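Local atomic coordinates of YycN protein (Bacillus subtilis, PDB entry 1ON0), a protein that probably transfers an acyl group, most likely acetyl from acetyl-CoA, as a homodimeric member of the GNAT acetyltransferase family whose substrate is not established. Residues B[44-47]-B[48-52]; B[51-55]-B[56-60]. All coordinates share one frame; numbering follows the deposited sequence.

Interaction 1: B[44-47]-B[48-52]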
ATOM      1  N   LYS B  44      28.806   4.848 -17.257  1.00 42.53           N
ATOM      2  CA  LYS B  44      29.474   5.896 -16.489  1.00 42.52           C
ATOM      3  C   LYS B  44      29.620   7.178 -17.316  1.00 42.56           C
ATOM      4  O   LYS B  44      29.449   8.278 -16.793  1.00 43.55           O
ATOM      5  CB  LYS B  44      30.852   5.427 -16.008  1.00 36.14           C
ATOM      6  CG  LYS B  44      30.790   4.390 -14.910  1.00 39.20           C
ATOM      7  CD  LYS B  44      32.168   4.059 -14.368  1.00 39.21           C
ATOM      8  CE  LYS B  44      32.072   3.004 -13.263  1.00 40.26           C
ATOM      9  NZ  LYS B  44      33.381   2.762 -12.574  1.00 40.04           N
ATOM     10  N   GLN B  45      29.921   7.023 -18.604  1.00 36.01           N
ATOM     11  CA  GLN B  45      30.098   8.156 -19.515  1.00 35.54           C
ATOM     12  C   GLN B  45      28.837   8.996 -19.647  1.00 32.62           C
ATOM     13  O   GLN B  45      28.883  10.223 -19.544  1.00 30.38           O
ATOM     14  CB  GLN B  45      30.530   7.664 -20.899  1.00 50.79           C
ATOM     15  CG  GLN B  45      31.984   7.215 -20.977  1.00 57.88           C
ATOM     16  CD  GLN B  45      32.967   8.377 -21.004  1.00 61.83           C
ATOM     17  OE1 GLN B  45      34.169   8.192 -20.803  1.00 63.74           O
ATOM     18  NE2 GLN B  45      32.463   9.579 -21.273  1.00 63.80           N
ATOM     19  N   VAL B  46      27.716   8.331 -19.899  1.00 30.15           N
ATOM     20  CA  VAL B  46      26.443   9.019 -20.018  1.00 28.01           C
ATOM     21  C   VAL B  46      26.191   9.873 -18.777  1.00 28.30           C
ATOM     22  O   VAL B  46      25.925  11.060 -18.885  1.00 30.45           O
ATOM     23  CB  VAL B  46      25.265   8.020 -20.149  1.00 28.41           C
ATOM     24  CG1 VAL B  46      23.948   8.778 -20.052  1.00 27.66           C
ATOM     25  CG2 VAL B  46      25.344   7.260 -21.469  1.00 23.36           C
ATOM     26  N   PHE B  47      26.274   9.260 -17.599  1.00 31.14           N
ATOM     27  CA  PHE B  47      26.026   9.978 -16.354  1.00 31.88           C
ATOM     28  C   PHE B  47      27.102  11.001 -16.042  1.00 32.63           C
ATOM     29  O   PHE B  47      26.842  11.995 -15.365  1.00 30.97           O
ATOM     30  CB  PHE B  47      25.878   9.006 -15.180  1.00 32.54           C
ATOM     31  CG  PHE B  47      24.599   8.224 -15.212  1.00 34.35           C
ATOM     32  CD1 PHE B  47      23.410   8.791 -14.784  1.00 33.19           C
ATOM     33  CD2 PHE B  47      24.566   6.948 -15.760  1.00 34.67           C
ATOM     34  CE1 PHE B  47      22.211   8.098 -14.911  1.00 34.48           C
ATOM     35  CE2 PHE B  47      23.372   6.260 -15.885  1.00 35.09           C
ATOM     36  CZ  PHE B  47      22.192   6.836 -15.462  1.00 32.99           C
ATOM     37  N   THR B  48      28.311  10.768 -16.532  1.00 27.30           N
ATOM     38  CA  THR B  48      29.380  11.716 -16.286  1.00 29.55           C
ATOM     39  C   THR B  48      29.187  12.933 -17.172  1.00 30.91           C
ATOM     40  O   THR B  48      29.321  14.061 -16.720  1.00 30.35           O
ATOM     41  CB  THR B  48      30.754  11.093 -16.564  1.00 41.79           C
ATOM     42  OG1 THR B  48      30.996  10.036 -15.626  1.00 42.62           O
ATOM     43  CG2 THR B  48      31.843  12.142 -16.427  1.00 42.90           C
ATOM     44  N   ASP B  49      28.856  12.704 -18.436  1.00 46.48           N
ATOM     45  CA  ASP B  49      28.654  13.816 -19.356  1.00 48.55           C
ATOM     46  C   ASP B  49      27.415  14.606 -18.968  1.00 48.68           C
ATOM     47  O   ASP B  49      27.362  15.826 -19.154  1.00 49.22           O
ATOM     48  CB  ASP B  49      28.519  13.309 -20.789  1.00 46.80           C
ATOM     49  CG  ASP B  49      29.665  12.402 -21.183  1.00 48.76           C
ATOM     50  OD1 ASP B  49      30.760  12.551 -20.595  1.00 46.97           O
ATOM     51  OD2 ASP B  49      29.473  11.554 -22.082  1.00 49.95           O
ATOM     52  N   LEU B  50      26.419  13.905 -18.429  1.00 43.29           N
ATOM     53  CA  LEU B  50      25.171  14.536 -18.000  1.00 41.18           C
ATOM     54  C   LEU B  50      25.374  15.301 -16.717  1.00 38.80           C
ATOM     55  O   LEU B  50      24.713  16.303 -16.471  1.00 39.23           O
ATOM     56  CB  LEU B  50      24.093  13.477 -17.786  1.00 38.39           C
ATOM     57  CG  LEU B  50      23.243  13.163 -19.015  1.00 38.92           C
ATOM     58  CD1 LEU B  50      22.263  12.038 -18.700  1.00 38.02           C
ATOM     59  CD2 LEU B  50      22.500  14.423 -19.433  1.00 37.00           C
ATOM     60  N   LEU B  51      26.305  14.815 -15.906  1.00 37.03           N
ATOM     61  CA  LEU B  51      26.613  15.436 -14.630  1.00 36.25           C
ATOM     62  C   LEU B  51      28.117  15.687 -14.487  1.00 36.91           C
ATOM     63  O   LEU B  51      28.813  14.959 -13.791  1.00 37.16           O
ATOM     64  CB  LEU B  51      26.090  14.543 -13.504  1.00 29.00           C
ATOM     65  CG  LEU B  51      24.829  15.002 -12.766  1.00 27.30           C
ATOM     66  CD1 LEU B  51      23.862  15.715 -13.697  1.00 25.31           C
ATOM     67  CD2 LEU B  51      24.169  13.800 -12.116  1.00 26.30           C
ATOM     68  N   PRO B  52      28.630  16.742 -15.148  1.00 39.88           N
ATOM     69  CA  PRO B  52      30.053  17.109 -15.114  1.00 40.62           C
ATOM     70  C   PRO B  52      30.562  17.367 -13.701  1.00 40.04           C
ATOM     71  O   PRO B  52      31.468  16.688 -13.220  1.00 38.31           O
ATOM     72  CB  PRO B  52      30.110  18.378 -15.967  1.00 53.41           C
ATOM     73  CG  PRO B  52      28.961  18.216 -16.907  1.00 53.46           C
ATOM     74  CD  PRO B  52      27.881  17.687 -15.995  1.00 53.28           C
TER
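T48 bends its hydroxyl back onto the helix that carries it, and OG1 donates to K44 O over 2.6 Å. The backbone N of T48 also donates to K44 O, at 2.8 Å, so one carbonyl is gripped twice from a single residue. The two donors come in differently: OG1 stands above the carbonyl plane, 45° out of it, whereas the amide is tilted by a lesser amount. What puts the hydroxyl there is the first torsion, which turns OG1 anti to the carbonyl carbon and beside the backbone N (chi1 -65°), a common way for a threonine to feed its side chain into the preceding helical turn.

One turn of alpha-helical bonding continues from V46, whose O accepts from L50 N at 2.9 Å. Alongside that bond the V46 and L50 side chains run abreast, one turn apart, CG1 of V46 meeting CD1 of L50 at 3.9 Å. The last step, L51 N to F47 O at 2.9 Å, is more bent, and L51 then leaves helical geometry.

These residues form the C-terminal end of helix 36-50, which packs against helix 10-31: F47 sets its ring edge-to-face with Y24, and L51 reaches F13 of helix 10-31 and L62 of strand 60-66.

Interaction 2: B[51-55]-B[56-60]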
ATOM      1  N   LEU B  51      26.305  14.815 -15.906  1.00 37.03           N
ATOM      2  CA  LEU B  51      26.613  15.436 -14.630  1.00 36.25           C
ATOM      3  C   LEU B  51      28.117  15.687 -14.487  1.00 36.91           C
ATOM      4  O   LEU B  51      28.813  14.959 -13.791  1.00 37.16           O
ATOM      5  CB  LEU B  51      26.090  14.543 -13.504  1.00 29.00           C
ATOM      6  CG  LEU B  51      24.829  15.002 -12.766  1.00 27.30           C
ATOM      7  CD1 LEU B  51      23.862  15.715 -13.697  1.00 25.31           C
ATOM      8  CD2 LEU B  51      24.169  13.800 -12.116  1.00 26.30           C
ATOM      9  N   PRO B  52      28.630  16.742 -15.148  1.00 39.88           N
ATOM     10  CA  PRO B  52      30.053  17.109 -15.114  1.00 40.62           C
ATOM     11  C   PRO B  52      30.562  17.367 -13.701  1.00 40.04           C
ATOM     12  O   PRO B  52      31.468  16.688 -13.220  1.00 38.31           O
ATOM     13  CB  PRO B  52      30.110  18.378 -15.967  1.00 53.41           C
ATOM     14  CG  PRO B  52      28.961  18.216 -16.907  1.00 53.46           C
ATOM     15  CD  PRO B  52      27.881  17.687 -15.995  1.00 53.28           C
ATOM     16  N   ARG B  53      29.967  18.365 -13.057  1.00 38.64           N
ATOM     17  CA  ARG B  53      30.328  18.753 -11.699  1.00 39.43           C
ATOM     18  C   ARG B  53      29.476  18.001 -10.672  1.00 38.28           C
ATOM     19  O   ARG B  53      29.369  18.419  -9.524  1.00 39.05           O
ATOM     20  CB  ARG B  53      30.129  20.265 -11.512  1.00 46.23           C
ATOM     21  CG  ARG B  53      30.887  21.150 -12.506  1.00 46.96           C
ATOM     22  CD  ARG B  53      30.315  22.566 -12.536  1.00 48.71           C
ATOM     23  NE  ARG B  53      30.371  23.202 -11.217  1.00 52.71           N
ATOM     24  CZ  ARG B  53      29.763  24.341 -10.891  1.00 51.35           C
ATOM     25  NH1 ARG B  53      29.033  24.996 -11.781  1.00 53.47           N
ATOM     26  NH2 ARG B  53      29.887  24.825  -9.666  1.00 52.68           N
ATOM     27  N   GLY B  54      28.871  16.891 -11.080  1.00 29.51           N
ATOM     28  CA  GLY B  54      28.042  16.144 -10.151  1.00 27.92           C
ATOM     29  C   GLY B  54      26.844  16.955  -9.678  1.00 27.99           C
ATOM     30  O   GLY B  54      26.045  17.420 -10.491  1.00 24.07           O
ATOM     31  N   LEU B  55      26.718  17.126  -8.363  1.00 40.31           N
ATOM     32  CA  LEU B  55      25.610  17.883  -7.788  1.00 42.36           C
ATOM     33  C   LEU B  55      25.673  19.381  -8.091  1.00 43.71           C
ATOM     34  O   LEU B  55      24.677  20.097  -7.938  1.00 44.83           O
ATOM     35  CB  LEU B  55      25.544  17.673  -6.267  1.00 30.86           C
ATOM     36  CG  LEU B  55      25.147  16.280  -5.788  1.00 30.50           C
ATOM     37  CD1 LEU B  55      25.223  16.210  -4.278  1.00 30.75           C
ATOM     38  CD2 LEU B  55      23.739  15.955  -6.264  1.00 31.37           C
ATOM     39  N   GLU B  56      26.839  19.857  -8.514  1.00 39.29           N
ATOM     40  CA  GLU B  56      26.999  21.272  -8.837  1.00 42.35           C
ATOM     41  C   GLU B  56      26.676  21.554 -10.293  1.00 41.51           C
ATOM     42  O   GLU B  56      26.824  22.677 -10.764  1.00 41.49           O
ATOM     43  CB  GLU B  56      28.422  21.756  -8.522  1.00 54.51           C
ATOM     44  CG  GLU B  56      28.672  22.038  -7.043  1.00 58.50           C
ATOM     45  CD  GLU B  56      29.524  23.280  -6.814  1.00 61.63           C
ATOM     46  OE1 GLU B  56      30.728  23.271  -7.160  1.00 62.98           O
ATOM     47  OE2 GLU B  56      28.982  24.276  -6.287  1.00 63.43           O
ATOM     48  N   THR B  57      26.238  20.532 -11.012  1.00 43.97           N
ATOM     49  CA  THR B  57      25.879  20.726 -12.401  1.00 44.29           C
ATOM     50  C   THR B  57      24.592  21.543 -12.369  1.00 44.18           C
ATOM     51  O   THR B  57      23.529  21.045 -11.990  1.00 47.14           O
ATOM     52  CB  THR B  57      25.637  19.384 -13.110  1.00 48.80           C
ATOM     53  OG1 THR B  57      26.816  18.575 -13.005  1.00 49.97           O
ATOM     54  CG2 THR B  57      25.317  19.610 -14.578  1.00 49.22           C
ATOM     55  N   PRO B  58      24.672  22.816 -12.772  1.00 36.62           N
ATOM     56  CA  PRO B  58      23.514  23.711 -12.778  1.00 35.06           C
ATOM     57  C   PRO B  58      22.264  23.194 -13.482  1.00 32.76           C
ATOM     58  O   PRO B  58      22.355  22.506 -14.493  1.00 31.76           O
ATOM     59  CB  PRO B  58      24.072  24.984 -13.419  1.00 48.31           C
ATOM     60  CG  PRO B  58      25.156  24.471 -14.326  1.00 48.77           C
ATOM     61  CD  PRO B  58      25.822  23.441 -13.452  1.00 50.35           C
ATOM     62  N   HIS B  59      21.107  23.542 -12.914  1.00 30.01           N
ATOM     63  CA  HIS B  59      19.796  23.170 -13.429  1.00 27.52           C
ATOM     64  C   HIS B  59      19.346  21.753 -13.072  1.00 27.50           C
ATOM     65  O   HIS B  59      18.173  21.388 -13.241  1.00 27.07           O
ATOM     66  CB  HIS B  59      19.747  23.367 -14.943  1.00 34.16           C
ATOM     67  CG  HIS B  59      20.022  24.771 -15.369  1.00 34.75           C
ATOM     68  ND1 HIS B  59      19.559  25.864 -14.670  1.00 35.62           N
ATOM     69  CD2 HIS B  59      20.717  25.263 -16.422  1.00 35.32           C
ATOM     70  CE1 HIS B  59      19.960  26.969 -15.270  1.00 34.73           C
ATOM     71  NE2 HIS B  59      20.664  26.630 -16.337  1.00 36.69           N
ATOM     72  N   HIS B  60      20.281  20.946 -12.594  1.00 29.69           N
ATOM     73  CA  HIS B  60      19.958  19.589 -12.197  1.00 28.66           C
ATOM     74  C   HIS B  60      19.547  19.593 -10.748  1.00 27.32           C
ATOM     75  O   HIS B  60      20.102  20.325  -9.934  1.00 26.62           O
ATOM     76  CB  HIS B  60      21.162  18.675 -12.390  1.00 31.00           C
ATOM     77  CG  HIS B  60      21.342  18.222 -13.802  1.00 30.69           C
ATOM     78  ND1 HIS B  60      20.735  17.092 -14.299  1.00 29.65           N
ATOM     79  CD2 HIS B  60      22.003  18.791 -14.837  1.00 29.93           C
ATOM     80  CE1 HIS B  60      21.011  16.983 -15.589  1.00 31.50           C
ATOM     81  NE2 HIS B  60      21.775  17.999 -15.938  1.00 33.85           N
TER
HETATM   82  O   HOH W   1      32.317  21.872  -8.709  1.00 33.71           O
HETATM   83  O   HOH W   2      23.249  22.011  -9.550  1.00 43.31           O
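G54 O is held by two donors of one residue, T57 OG1 at 2.9 Å and T57 N at 3.2 Å, both arriving from the same face of the carbonyl plane. The hydroxyl can reach it because OG1 sits anti to the carbonyl carbon of T57, next to its own backbone N (chi1 -58°). OG1 also receives a weak bond from R53 N, and CG2 on the other branch rests against P52 CD at 3.5 Å. With the T57 hydroxyl and methyl gone, as with an alanine here, G54 O would probably keep only the amide of this residue as donor, R53 N would lose its weak acceptor, and a gap would open beside the P52 ring.

In the GNAT fold this segment is the link from the second helix of the chain, 36-50, to strand 60-66. E56 N bonds to R53 O, so tight turns follow one another here, and a type II beta turn from T57 to H60 leads into the strand. On the outer side R53 folds over E56: NH2 makes a salt bridge to OE1 at 3.1 Å, meeting the carboxylate from above its plane, with the two flat groups 77° apart. E56 O lies over the centre of the guanidinium face, and a water donates to E56 OE1 at 2.6 Å while weakly accepting from R53 NE. A second water donates to L55 O and, weakly, to T57 O.

Inward, L51 CD1 sits over the face of the H60 ring in a CH-pi contact, 3.5 Å from its centroid and 10° off the normal, while H60 ND1 is hydrogen-bonded to W77 NE1.

In the fold
Followed from the N terminus, the chain runs along helix 36-50 into interaction 1, where bonds between residues four apart complete its last turns. It then passes straight into interaction 2, which closes the tight connecting loop before strand 60-66. The two contacts neither nest nor cross: they are consecutive, their centres about 10 Å apart, and they share L51 and P52, the junction of helix and loop. They also touch directly, L50 O packing 3.4 Å from H60 NE2. Through L51 and L55 this passage is laid on F13 of helix 10-31 and L62 of strand 60-66, while H60 meets W77 and H79 of strand 72-79, joining helix pair to sheet.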